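Local coordinates for ActII protein (Streptomyces coelicolor, PDB 2OPT) that is a TetR-family transcriptional repressor that probably binds regulatory DNA through a helix-turn-helix and is bound by actinorhodin or its biosynthetic precursor (S)-DNPA, at residues N119-S123 / G124-D128; E206-I209 / A210-A214. All blocks are in the same frame, centred on the assembly; numbering follows the deposited sequence.

Contact 1. Residues N119-S123 / G124-D128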
loop_
_atom_site.group_PDB
_atom_site.type_symbol
_atom_site.label_atom_id
_atom_site.label_comp_id
_atom_site.label_asym_id
_atom_site.label_seq_id
_atom_site.Cartn_x
_atom_site.Cartn_y
_atom_site.Cartn_z
ATOM N N ASN A 119 16.441 -14.314 -6.336
ATOM C CA ASN A 119 16.860 -15.651 -6.678
ATOM C C ASN A 119 15.643 -16.570 -6.708
ATOM O O ASN A 119 15.470 -17.343 -7.669
ATOM C CB ASN A 119 17.954 -16.178 -5.725
ATOM C CG ASN A 119 18.761 -17.306 -6.336
ATOM O OD1 ASN A 119 19.191 -17.231 -7.472
ATOM N ND2 ASN A 119 18.993 -18.342 -5.568
ATOM N N LEU A 120 14.797 -16.505 -5.678
ATOM C CA LEU A 120 13.640 -17.422 -5.590
ATOM C C LEU A 120 12.638 -17.176 -6.723
ATOM O O LEU A 120 12.130 -18.114 -7.343
ATOM C CB LEU A 120 12.901 -17.232 -4.269
ATOM C CG LEU A 120 11.741 -18.189 -3.883
ATOM C CD1 LEU A 120 12.130 -19.660 -3.991
ATOM C CD2 LEU A 120 11.195 -17.876 -2.488
ATOM N N LEU A 121 12.327 -15.913 -6.951
ATOM C CA LEU A 121 11.358 -15.524 -7.995
ATOM C C LEU A 121 11.783 -15.979 -9.385
ATOM O O LEU A 121 11.028 -16.648 -10.085
ATOM C CB LEU A 121 11.069 -14.024 -7.951
ATOM C CG LEU A 121 10.366 -13.527 -6.668
ATOM C CD1 LEU A 121 10.404 -11.987 -6.535
ATOM C CD2 LEU A 121 8.939 -14.068 -6.454
ATOM N N ARG A 122 13.005 -15.663 -9.770
ATOM C CA ARG A 122 13.567 -16.172 -11.021
ATOM C C ARG A 122 13.650 -17.689 -11.145
ATOM O O ARG A 122 13.495 -18.241 -12.232
ATOM C CB ARG A 122 14.946 -15.562 -11.282
ATOM C CG ARG A 122 14.897 -14.061 -11.363
ATOM C CD ARG A 122 15.568 -13.572 -12.596
ATOM N NE ARG A 122 16.957 -13.343 -12.308
ATOM C CZ ARG A 122 17.935 -13.207 -13.198
ATOM N NH1 ARG A 122 17.691 -13.260 -14.512
ATOM N NH2 ARG A 122 19.173 -13.024 -12.737
ATOM N N SER A 123 13.935 -18.372 -10.055
ATOM C CA SER A 123 13.978 -19.823 -10.065
ATOM C C SER A 123 12.637 -20.410 -10.498
ATOM O O SER A 123 12.586 -21.527 -10.949
ATOM C CB SER A 123 14.367 -20.352 -8.704
ATOM O OG SER A 123 13.226 -20.355 -7.877
ATOM N N GLY A 124 11.557 -19.643 -10.373
ATOM C CA GLY A 124 10.253 -20.088 -10.820
ATOM C C GLY A 124 9.942 -19.788 -12.270
ATOM O O GLY A 124 8.795 -19.923 -12.703
ATOM N N GLY A 125 10.953 -19.373 -13.027
ATOM C CA GLY A 125 10.805 -19.110 -14.434
ATOM C C GLY A 125 10.224 -17.774 -14.794
ATOM O O GLY A 125 9.882 -17.559 -15.950
ATOM N N LEU A 126 10.112 -16.855 -13.828
ATOM C CA LEU A 126 9.650 -15.488 -14.111
ATOM C C LEU A 126 10.708 -14.674 -14.908
ATOM O O LEU A 126 11.876 -14.573 -14.463
ATOM C CB LEU A 126 9.328 -14.765 -12.771
ATOM C CG LEU A 126 7.991 -15.023 -12.071
ATOM C CD1 LEU A 126 7.747 -16.494 -11.851
ATOM C CD2 LEU A 126 7.901 -14.296 -10.732
ATOM N N HIS A 127 10.311 -14.081 -16.029
ATOM C CA HIS A 127 11.201 -13.234 -16.822
ATOM C C HIS A 127 11.548 -12.004 -16.021
ATOM O O HIS A 127 10.879 -11.708 -15.014
ATOM C CB HIS A 127 10.606 -12.850 -18.213
ATOM C CG HIS A 127 9.314 -12.082 -18.151
ATOM N ND1 HIS A 127 8.077 -12.699 -18.144
ATOM C CD2 HIS A 127 9.064 -10.749 -18.147
ATOM C CE1 HIS A 127 7.125 -11.783 -18.107
ATOM N NE2 HIS A 127 7.696 -10.593 -18.112
ATOM N N ASP A 128 12.604 -11.304 -16.440
ATOM C CA ASP A 128 13.245 -10.261 -15.631
ATOM C C ASP A 128 12.251 -9.228 -15.069
ATOM O O ASP A 128 12.314 -8.925 -13.899
ATOM C CB ASP A 128 14.306 -9.518 -16.462
ATOM C CG ASP A 128 15.521 -10.382 -16.815
ATOM O OD1 ASP A 128 15.599 -11.548 -16.382
ATOM O OD2 ASP A 128 16.416 -9.868 -17.518
#
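Arg122 and Asp128 form a salt bridge across the turn, with NH1 of Arg122 3.3 Å from OD1 of Asp128. The guanidinium and carboxylate planes are steeply turned, 76° apart, and only one nitrogen and one oxygen meet. The arginine chain starts with CG beside the backbone N (chi1 -59°) and bends twice further out, which brings NH1 round to the aspartate. The amides of Gly124 and Gly125 close the turn. Gly124 N donates to Leu121 O over 3.1 Å and also reaches Leu120 O in a weak bond. Gly125 N donates to Arg122 O over 2.9 Å. These bonds span three residues, or four in the weak one. Gly125 has positive phi, a conformation that glycine adopts easily. The chain thus leaves helix 108-123 through a turn that contains Gly124 and Gly125 and enters helix 128-150, with His127 at its N-cap position. Both helices belong to the C-terminal regulatory domain of the TetR fold. Leu126 follows the glycines and packs against the backbone and side chain of Leu121. Its CB and CD1 both lie 3.7 Å from Leu121 O, and its CD2 is 4.2 Å from Leu121 CB. Ser123 OG sits between its backbone N and carbonyl carbon (chi1 81°), from where it donates to Leu120 O over 2.6 Å. That carbonyl also accepts a hydrogen bond from Trp75 NE1 of helix 75-92, and the Trp75 side chain packs on Leu121, Ser123 and Leu126. The strongest polar partner of Arg122 is Asn184 of the second subunit, whose OD1 accepts from NE, and Asp128 OD2 makes a weak bond to His187 of that subunit.

Contact 2. Residues E206-I209 / A210-A214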
loop_
_atom_site.group_PDB
_atom_site.type_symbol
_atom_site.label_atom_id
_atom_site.label_comp_id
_atom_site.label_asym_id
_atom_site.label_seq_id
_atom_site.Cartn_x
_atom_site.Cartn_y
_atom_site.Cartn_z
ATOM N N GLU A 206 -2.547 -15.722 -2.427
ATOM C CA GLU A 206 -2.996 -16.669 -3.451
ATOM C C GLU A 206 -3.152 -15.954 -4.780
ATOM O O GLU A 206 -2.629 -16.398 -5.814
ATOM C CB GLU A 206 -4.339 -17.273 -3.022
ATOM C CG GLU A 206 -4.179 -18.374 -1.978
ATOM C CD GLU A 206 -5.479 -18.971 -1.473
ATOM O OE1 GLU A 206 -6.593 -18.614 -1.970
ATOM O OE2 GLU A 206 -5.368 -19.832 -0.560
ATOM N N ILE A 207 -3.859 -14.826 -4.736
ATOM C CA ILE A 207 -4.150 -14.066 -5.920
ATOM C C ILE A 207 -2.859 -13.669 -6.631
ATOM O O ILE A 207 -2.728 -13.892 -7.817
ATOM C CB ILE A 207 -5.020 -12.832 -5.611
ATOM C CG1 ILE A 207 -6.436 -13.280 -5.197
ATOM C CG2 ILE A 207 -5.070 -11.907 -6.804
ATOM C CD1 ILE A 207 -7.276 -12.216 -4.542
ATOM N N ILE A 208 -1.926 -13.052 -5.901
ATOM C CA ILE A 208 -0.686 -12.507 -6.531
ATOM C C ILE A 208 0.192 -13.634 -7.081
ATOM O O ILE A 208 0.705 -13.526 -8.182
ATOM C CB ILE A 208 0.121 -11.657 -5.527
ATOM C CG1 ILE A 208 -0.726 -10.441 -5.094
ATOM C CG2 ILE A 208 1.522 -11.338 -6.096
ATOM C CD1 ILE A 208 -0.184 -9.583 -3.890
ATOM N N ILE A 209 0.324 -14.722 -6.320
ATOM C CA ILE A 209 1.146 -15.894 -6.734
ATOM C C ILE A 209 0.535 -16.566 -7.989
ATOM O O ILE A 209 1.251 -16.806 -8.975
ATOM C CB ILE A 209 1.321 -16.875 -5.543
ATOM C CG1 ILE A 209 2.255 -16.264 -4.483
ATOM C CG2 ILE A 209 1.987 -18.190 -5.989
ATOM C CD1 ILE A 209 2.145 -16.959 -3.198
ATOM N N ALA A 210 -0.778 -16.829 -7.996
ATOM C CA ALA A 210 -1.421 -17.346 -9.196
ATOM C C ALA A 210 -1.171 -16.409 -10.403
ATOM O O ALA A 210 -0.935 -16.860 -11.511
ATOM C CB ALA A 210 -2.969 -17.521 -8.989
ATOM N N GLY A 211 -1.227 -15.111 -10.188
ATOM C CA GLY A 211 -1.115 -14.156 -11.321
ATOM C C GLY A 211 0.310 -14.123 -11.806
ATOM O O GLY A 211 0.550 -13.956 -12.975
ATOM N N LEU A 212 1.269 -14.266 -10.894
ATOM C CA LEU A 212 2.690 -14.398 -11.266
ATOM C C LEU A 212 2.979 -15.663 -12.090
ATOM O O LEU A 212 3.598 -15.581 -13.166
ATOM C CB LEU A 212 3.595 -14.373 -10.009
ATOM C CG LEU A 212 3.746 -13.011 -9.302
ATOM C CD1 LEU A 212 4.506 -13.198 -7.949
ATOM C CD2 LEU A 212 4.450 -11.979 -10.155
ATOM N N LEU A 213 2.487 -16.817 -11.613
ATOM C CA LEU A 213 2.603 -18.040 -12.372
ATOM C C LEU A 213 1.896 -17.915 -13.711
ATOM O O LEU A 213 2.381 -18.422 -14.717
ATOM C CB LEU A 213 1.998 -19.196 -11.606
ATOM C CG LEU A 213 2.852 -19.660 -10.436
ATOM C CD1 LEU A 213 2.084 -20.625 -9.577
ATOM C CD2 LEU A 213 4.187 -20.275 -10.964
ATOM N N ALA A 214 0.748 -17.242 -13.736
ATOM C CA ALA A 214 0.009 -17.086 -14.990
ATOM C C ALA A 214 0.836 -16.314 -15.985
ATOM O O ALA A 214 0.864 -16.653 -17.149
ATOM C CB ALA A 214 -1.328 -16.392 -14.772
#
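Ile208 and Leu212 lie one turn apart on a regular alpha-helix, in which the amides of Ala210, Gly211, Leu212 and Leu213 each donate to the carbonyl four residues earlier. The outer two bonds are the straighter. Ala210 N to Glu206 O is 2.9 Å with an N-H...O angle of 169°, and Leu213 N to Ile209 O is also 2.9 Å at 177°. The inner two are more bent. Gly211 N stands 3.1 Å from Ile207 O, and Leu212 N donates to Ile208 O.

The side chains of Ile208 and Leu212 extend alongside each other from the same flank of the helix. The touching branches are CG2 of Ile208 and CD1 of Leu212, 4.0 Å apart. CG2 is the branch opposite the backbone N, and it faces the next turn, while CG1 lies beside that N (chi1 -63°). Leu212 CG also packs against the carbonyl of its own hydrogen bond, 3.3 Å from Ile208 O. Ile209 and Leu213 repeat the pairing on another face, a little more loosely, with Ile209 CG2 4.3 Å from Leu213 CD1. Ala210 CB rests 3.4 Å from Glu206 O.

Ile208 and Leu212 both meet Leu138 of helix 128-150, where Phe141 also touches Ile208 and Leu130 touches Leu212. On the flank toward helix 75-92, Ile209 lies on Ala76 and Lys80, and Leu213 on Trp75. Leu212 also meets Ile207 of the second subunit, so it lies between helix 128-150 and the other chain; Ala210 packs on Ala214 of that subunit and both pairs recur with the chains exchanged, consistent with the helical dimerisation interface of TetR-family C-terminal domains.

How the contacts relate
Contact 1 comes first along the chain. It closes the short turn 124-128, where helix 108-123 ends and helix 128-150 begins. The chain then runs through helix 128-150 and several shorter helices before helix 197-219 carries contact 2, which closes no loop and lies within one helix. The two are in series and neither nest nor cross. Their centres are about 13 Å apart, and they touch where Leu126 CD2 packs on Leu212 CD2, 4.2 Å away. Trp75 of helix 75-92 and Leu138 of helix 128-150 are shared neighbours. Together the contacts join these helices within the C-terminal domain, and both meet the second subunit.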